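Local atomic coordinates of FAD dependent oxidoreductase domain-containing protein (Deinococcus radiodurans R1, PDB entry 3C4N), a protein that binds ADP in the crystal and is probably an FAD-dependent oxidoreductase, although its reaction is not known. Residues R56-G61 and L390-S395; E100-Q105 and G383-H388. All blocks are in the same frame, centred on the assembly; numbering follows the deposited sequence.

Interaction 1. Residues R56-G61 and L390-S395; sequences RQLAPG and LAQRVS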
loop_
_atom_site.group_PDB
_atom_site.type_symbol
_atom_site.label_atom_id
_atom_site.label_comp_id
_atom_site.label_asym_id
_atom_site.label_seq_id
_atom_site.Cartn_x
_atom_site.Cartn_y
_atom_site.Cartn_z
ATOM N N ARG A 56 1.959 -14.397 5.559
ATOM C CA ARG A 56 3.097 -13.631 6.071
ATOM C C ARG A 56 3.498 -14.126 7.451
ATOM O O ARG A 56 4.659 -14.016 7.841
ATOM C CB ARG A 56 2.786 -12.127 6.155
ATOM C CG ARG A 56 2.589 -11.430 4.807
ATOM C CD ARG A 56 3.747 -11.687 3.866
ATOM N NE ARG A 56 5.023 -11.251 4.418
ATOM C CZ ARG A 56 6.202 -11.589 3.904
ATOM N NH1 ARG A 56 6.264 -12.366 2.834
ATOM N NH2 ARG A 56 7.323 -11.155 4.453
ATOM N N GLN A 57 2.539 -14.663 8.197
ATOM C CA GLN A 57 2.854 -15.168 9.522
ATOM C C GLN A 57 3.235 -16.643 9.508
ATOM O O GLN A 57 4.025 -17.091 10.342
ATOM C CB GLN A 57 1.687 -14.925 10.475
ATOM C CG GLN A 57 1.444 -13.456 10.712
ATOM C CD GLN A 57 0.506 -13.204 11.861
ATOM O OE1 GLN A 57 -0.548 -13.835 11.960
ATOM N NE2 GLN A 57 0.875 -12.271 12.738
ATOM N N LEU A 58 2.686 -17.391 8.553
ATOM C CA LEU A 58 2.985 -18.815 8.433
ATOM C C LEU A 58 4.308 -19.063 7.692
ATOM O O LEU A 58 5.064 -19.968 8.051
ATOM C CB LEU A 58 1.825 -19.542 7.737
ATOM C CG LEU A 58 0.571 -19.699 8.610
ATOM C CD1 LEU A 58 -0.663 -19.994 7.772
ATOM C CD2 LEU A 58 0.822 -20.817 9.622
ATOM N N ALA A 59 4.593 -18.252 6.674
ATOM C CA ALA A 59 5.821 -18.391 5.895
ATOM C C ALA A 59 6.498 -17.042 5.670
ATOM O O ALA A 59 6.663 -16.600 4.533
ATOM C CB ALA A 59 5.510 -19.041 4.557
ATOM N N PRO A 60 6.941 -16.390 6.756
ATOM C CA PRO A 60 7.597 -15.085 6.647
ATOM C C PRO A 60 8.839 -15.088 5.761
ATOM O O PRO A 60 9.224 -14.047 5.228
ATOM C CB PRO A 60 7.905 -14.738 8.104
ATOM C CG PRO A 60 8.224 -16.062 8.696
ATOM C CD PRO A 60 7.167 -16.982 8.088
ATOM N N GLY A 61 9.448 -16.259 5.589
ATOM C CA GLY A 61 10.646 -16.357 4.770
ATOM C C GLY A 61 10.366 -16.512 3.289
ATOM O O GLY A 61 11.288 -16.590 2.475
ATOM N N LEU A 390 -6.050 -22.300 3.399
ATOM C CA LEU A 390 -5.255 -22.249 2.178
ATOM C C LEU A 390 -3.835 -21.823 2.484
ATOM O O LEU A 390 -2.885 -22.329 1.878
ATOM C CB LEU A 390 -5.862 -21.280 1.157
ATOM C CG LEU A 390 -5.003 -21.082 -0.100
ATOM C CD1 LEU A 390 -4.803 -22.423 -0.797
ATOM C CD2 LEU A 390 -5.646 -20.062 -1.028
ATOM N N ALA A 391 -3.685 -20.890 3.419
ATOM C CA ALA A 391 -2.354 -20.415 3.792
ATOM C C ALA A 391 -1.515 -21.551 4.374
ATOM O O ALA A 391 -0.347 -21.712 4.015
ATOM C CB ALA A 391 -2.458 -19.265 4.794
ATOM N N GLN A 392 -2.119 -22.341 5.264
ATOM C CA GLN A 392 -1.434 -23.471 5.883
ATOM C C GLN A 392 -0.922 -24.430 4.814
ATOM O O GLN A 392 0.262 -24.763 4.789
ATOM C CB GLN A 392 -2.377 -24.212 6.845
ATOM C CG GLN A 392 -2.592 -23.500 8.185
ATOM C CD GLN A 392 -3.640 -24.180 9.089
ATOM O OE1 GLN A 392 -4.818 -24.283 8.724
ATOM N NE2 GLN A 392 -3.212 -24.629 10.277
ATOM N N ARG A 393 -1.807 -24.856 3.919
ATOM C CA ARG A 393 -1.421 -25.783 2.862
ATOM C C ARG A 393 -0.329 -25.235 1.946
ATOM O O ARG A 393 0.612 -25.949 1.611
ATOM C CB ARG A 393 -2.655 -26.207 2.049
ATOM C CG ARG A 393 -3.622 -27.078 2.865
ATOM C CD ARG A 393 -4.755 -27.711 2.048
ATOM N NE ARG A 393 -5.775 -26.750 1.640
ATOM C CZ ARG A 393 -5.830 -26.191 0.438
ATOM N NH1 ARG A 393 -4.914 -26.511 -0.469
ATOM N NH2 ARG A 393 -6.799 -25.325 0.149
ATOM N N VAL A 394 -0.436 -23.970 1.556
ATOM C CA VAL A 394 0.562 -23.369 0.679
ATOM C C VAL A 394 1.910 -23.305 1.388
ATOM O O VAL A 394 2.966 -23.579 0.805
ATOM C CB VAL A 394 0.138 -21.941 0.261
ATOM C CG1 VAL A 394 1.271 -21.251 -0.499
ATOM C CG2 VAL A 394 -1.099 -22.009 -0.607
ATOM N N SER A 395 1.857 -22.945 2.663
ATOM C CA SER A 395 3.054 -22.835 3.478
ATOM C C SER A 395 3.751 -24.201 3.633
ATOM O O SER A 395 4.974 -24.292 3.556
ATOM C CB SER A 395 2.670 -22.249 4.839
ATOM O OG SER A 395 3.781 -22.171 5.706
#
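Leu-58 and Ala-59, where helix 46-58 runs out, pack against Ala-391 and Ser-395 of helix 379-398. The two helices belong to the Rossmann-type dinucleotide-binding fold: helix 46-58 follows strand 36-42 of the mixed sheet, whose pairings with 64-67, 221-225 and 227-230 are parallel, and the C-terminal helix lies beside it, with Leu-390 and Val-394 turned to strands 227-230 and 370-374.

The apolar part is carried by one branch of Leu-58. Its CG lies anti to the carbonyl carbon (chi1 -73°), and chi2 of 161° turns CD1 to helix 379-398, 3.6 Å from CB of Ala-391. The same methyl lies 3.7 Å from the backbone N of Gln-392 and 4.0 Å from CG of that residue. Gln-392 thus takes part through the aliphatic root of its side chain, while its CB bond is directed away from segment 56-61. Ala-391, small and buried, lets the leucine methyl come close to the helix backbone, and its CB side also packs on Tyr-54 and Leu-55 one turn earlier in helix 46-58.

The polar part rests on Ser-395, whose OG, anti to the backbone N (chi1 177°), is thereby turned to the carbonyl O of Leu-58. This carbonyl lies in the last turn of its helix, just before Ala-59 leaves helical geometry, and the serine hydroxyl offers it a long, weak hydrogen bond, OG to O 3.5 Å. Two methyl or methylene carbons also lie near the hydroxyl: Ser-395 OG is 3.8 Å from CB of Ala-59 and 3.9 Å from CB of Leu-58.

Interaction 2. Residues E100-Q105 and G383-H388; sequences EWTREQ and GLAAAH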
loop_
_atom_site.group_PDB
_atom_site.type_symbol
_atom_site.label_atom_id
_atom_site.label_comp_id
_atom_site.label_asym_id
_atom_site.label_seq_id
_atom_site.Cartn_x
_atom_site.Cartn_y
_atom_site.Cartn_z
ATOM N N GLU A 100 -16.422 -21.343 13.921
ATOM C CA GLU A 100 -15.984 -20.903 15.247
ATOM C C GLU A 100 -14.595 -20.280 15.212
ATOM O O GLU A 100 -14.334 -19.302 15.905
ATOM C CB GLU A 100 -16.012 -22.070 16.247
ATOM C CG GLU A 100 -17.421 -22.614 16.586
ATOM C CD GLU A 100 -18.449 -21.521 16.937
ATOM O OE1 GLU A 100 -18.065 -20.466 17.495
ATOM O OE2 GLU A 100 -19.653 -21.739 16.662
ATOM N N TRP A 101 -13.712 -20.852 14.404
ATOM C CA TRP A 101 -12.359 -20.341 14.277
ATOM C C TRP A 101 -12.440 -18.919 13.719
ATOM O O TRP A 101 -11.763 -18.000 14.202
ATOM C CB TRP A 101 -11.549 -21.238 13.338
ATOM C CG TRP A 101 -10.099 -20.876 13.277
ATOM C CD1 TRP A 101 -9.106 -21.322 14.101
ATOM C CD2 TRP A 101 -9.496 -19.928 12.396
ATOM N NE1 TRP A 101 -7.917 -20.704 13.791
ATOM C CE2 TRP A 101 -8.128 -19.843 12.746
ATOM C CE3 TRP A 101 -9.977 -19.138 11.346
ATOM C CZ2 TRP A 101 -7.236 -18.992 12.079
ATOM C CZ3 TRP A 101 -9.094 -18.295 10.685
ATOM C CH2 TRP A 101 -7.737 -18.230 11.056
ATOM N N THR A 102 -13.279 -18.736 12.702
ATOM C CA THR A 102 -13.455 -17.414 12.105
ATOM C C THR A 102 -13.995 -16.453 13.164
ATOM O O THR A 102 -13.537 -15.315 13.258
ATOM C CB THR A 102 -14.438 -17.456 10.904
ATOM O OG1 THR A 102 -13.867 -18.247 9.858
ATOM C CG2 THR A 102 -14.711 -16.039 10.375
ATOM N N ARG A 103 -14.949 -16.916 13.976
ATOM C CA ARG A 103 -15.525 -16.054 15.002
ATOM C C ARG A 103 -14.457 -15.594 15.985
ATOM O O ARG A 103 -14.399 -14.411 16.332
ATOM C CB ARG A 103 -16.665 -16.749 15.771
ATOM C CG ARG A 103 -17.652 -15.736 16.367
ATOM C CD ARG A 103 -18.740 -16.308 17.280
ATOM N NE ARG A 103 -18.373 -16.016 18.659
ATOM C CZ ARG A 103 -19.152 -15.444 19.575
ATOM N NH1 ARG A 103 -20.393 -15.077 19.310
ATOM N NH2 ARG A 103 -18.659 -15.199 20.772
ATOM N N GLU A 104 -13.616 -16.530 16.421
ATOM C CA GLU A 104 -12.542 -16.241 17.361
ATOM C C GLU A 104 -11.574 -15.203 16.798
ATOM O O GLU A 104 -11.145 -14.291 17.513
ATOM C CB GLU A 104 -11.780 -17.524 17.707
ATOM C CG GLU A 104 -10.911 -17.362 18.938
ATOM C CD GLU A 104 -10.307 -18.670 19.452
ATOM O OE1 GLU A 104 -10.023 -18.742 20.671
ATOM O OE2 GLU A 104 -10.105 -19.612 18.655
ATOM N N GLN A 105 -11.237 -15.353 15.515
ATOM C CA GLN A 105 -10.337 -14.426 14.834
ATOM C C GLN A 105 -10.922 -13.011 14.893
ATOM O O GLN A 105 -10.233 -12.049 15.249
ATOM C CB GLN A 105 -10.144 -14.840 13.368
ATOM C CG GLN A 105 -9.250 -16.030 13.143
ATOM C CD GLN A 105 -7.803 -15.749 13.483
ATOM O OE1 GLN A 105 -7.291 -16.258 14.477
ATOM N NE2 GLN A 105 -7.133 -14.930 12.665
ATOM N N GLY A 383 -15.411 -16.924 6.005
ATOM C CA GLY A 383 -14.332 -16.380 5.181
ATOM C C GLY A 383 -12.886 -16.534 5.636
ATOM O O GLY A 383 -12.066 -17.073 4.902
ATOM N N LEU A 384 -12.558 -16.045 6.829
ATOM C CA LEU A 384 -11.194 -16.145 7.336
ATOM C C LEU A 384 -10.690 -17.586 7.333
ATOM O O LEU A 384 -9.603 -17.864 6.837
ATOM C CB LEU A 384 -11.103 -15.572 8.758
ATOM C CG LEU A 384 -11.282 -14.053 8.892
ATOM C CD1 LEU A 384 -11.362 -13.618 10.376
ATOM C CD2 LEU A 384 -10.103 -13.384 8.210
ATOM N N ALA A 385 -11.501 -18.499 7.863
ATOM C CA ALA A 385 -11.139 -19.910 7.946
ATOM C C ALA A 385 -10.639 -20.469 6.630
ATOM O O ALA A 385 -9.621 -21.173 6.595
ATOM C CB ALA A 385 -12.333 -20.726 8.437
ATOM N N ALA A 386 -11.340 -20.164 5.542
ATOM C CA ALA A 386 -10.932 -20.677 4.235
ATOM C C ALA A 386 -9.620 -20.051 3.757
ATOM O O ALA A 386 -8.848 -20.699 3.049
ATOM C CB ALA A 386 -12.048 -20.460 3.207
ATOM N N ALA A 387 -9.358 -18.804 4.151
ATOM C CA ALA A 387 -8.111 -18.145 3.750
ATOM C C ALA A 387 -6.946 -18.682 4.577
ATOM O O ALA A 387 -5.829 -18.794 4.083
ATOM C CB ALA A 387 -8.221 -16.626 3.920
ATOM N N HIS A 388 -7.211 -19.008 5.836
ATOM C CA HIS A 388 -6.177 -19.541 6.710
ATOM C C HIS A 388 -5.814 -20.983 6.354
ATOM O O HIS A 388 -4.652 -21.373 6.430
ATOM C CB HIS A 388 -6.637 -19.488 8.159
ATOM C CG HIS A 388 -5.655 -20.076 9.122
ATOM N ND1 HIS A 388 -5.865 -21.282 9.758
ATOM C CD2 HIS A 388 -4.455 -19.624 9.557
ATOM C CE1 HIS A 388 -4.838 -21.543 10.545
ATOM N NE2 HIS A 388 -3.968 -20.555 10.442
#
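The indole of Trp-101 has CG of Gln-105, from its own helix, over one face and ND1 of His-388 over the other, both displaced toward the rim. CG of Trp-101 lies anti to the backbone N (chi1 -173°), which sets the root of the indole on the side of helix 379-398. Trp-101 and His-388 form an offset stack, the six-membered ring and the imidazole 4.4 Å apart between centroids with planes only slightly inclined. Seen from the histidine, CZ2 of Trp-101 lies over the ring centre, 3.5 Å above its plane. At the indole edge, CZ3 meets the carbonyl carbon of Leu-384, 3.8 Å away. Tyr-54 adds an edge-to-face contact to His-388, and its OH accepts a hydrogen bond from NE2 of Gln-105.

Beside the rings, CD1 of Leu-384 packs 3.5 Å from CB of Gln-105. An alanine in place of Trp-101 would probably leave His-388 without its stacking partner and open a gap beside Leu-384 and Ala-385.

The axes of segments 100-105 and 383-388 cross at 101°. Helix 379-398 is kinked here, and Gly-383 lies about 4 Å from the side chain of ADP-binding Met-47. The backbone N of Ala-385, one of two amides without a helical partner at the kink, donates to OG1 of Thr-102 over 3.1 Å, at 148°. Because OG1 also donates to the carbonyl O of Gln-98, the hydroxyl is used both as acceptor and as donor.

From the N terminus, helix 46-58 comes first, and its end at 56-61 is the opening side of interaction 1. Helix 96-107 follows with the first half of interaction 2, and the chain then passes through most of both sheets before returning in helix 379-398. There 383-388 closes the inner loop of interaction 2 and 390-395 the outer one of interaction 1, so the second is nested within the first. Their centres are 15 Å apart, and they touch where CD1 of Leu-58 packs 4.2 Å from CD2 of His-388. The C-terminal helix thereby ties helix 46-58 of the nucleotide-binding part to helix 96-107.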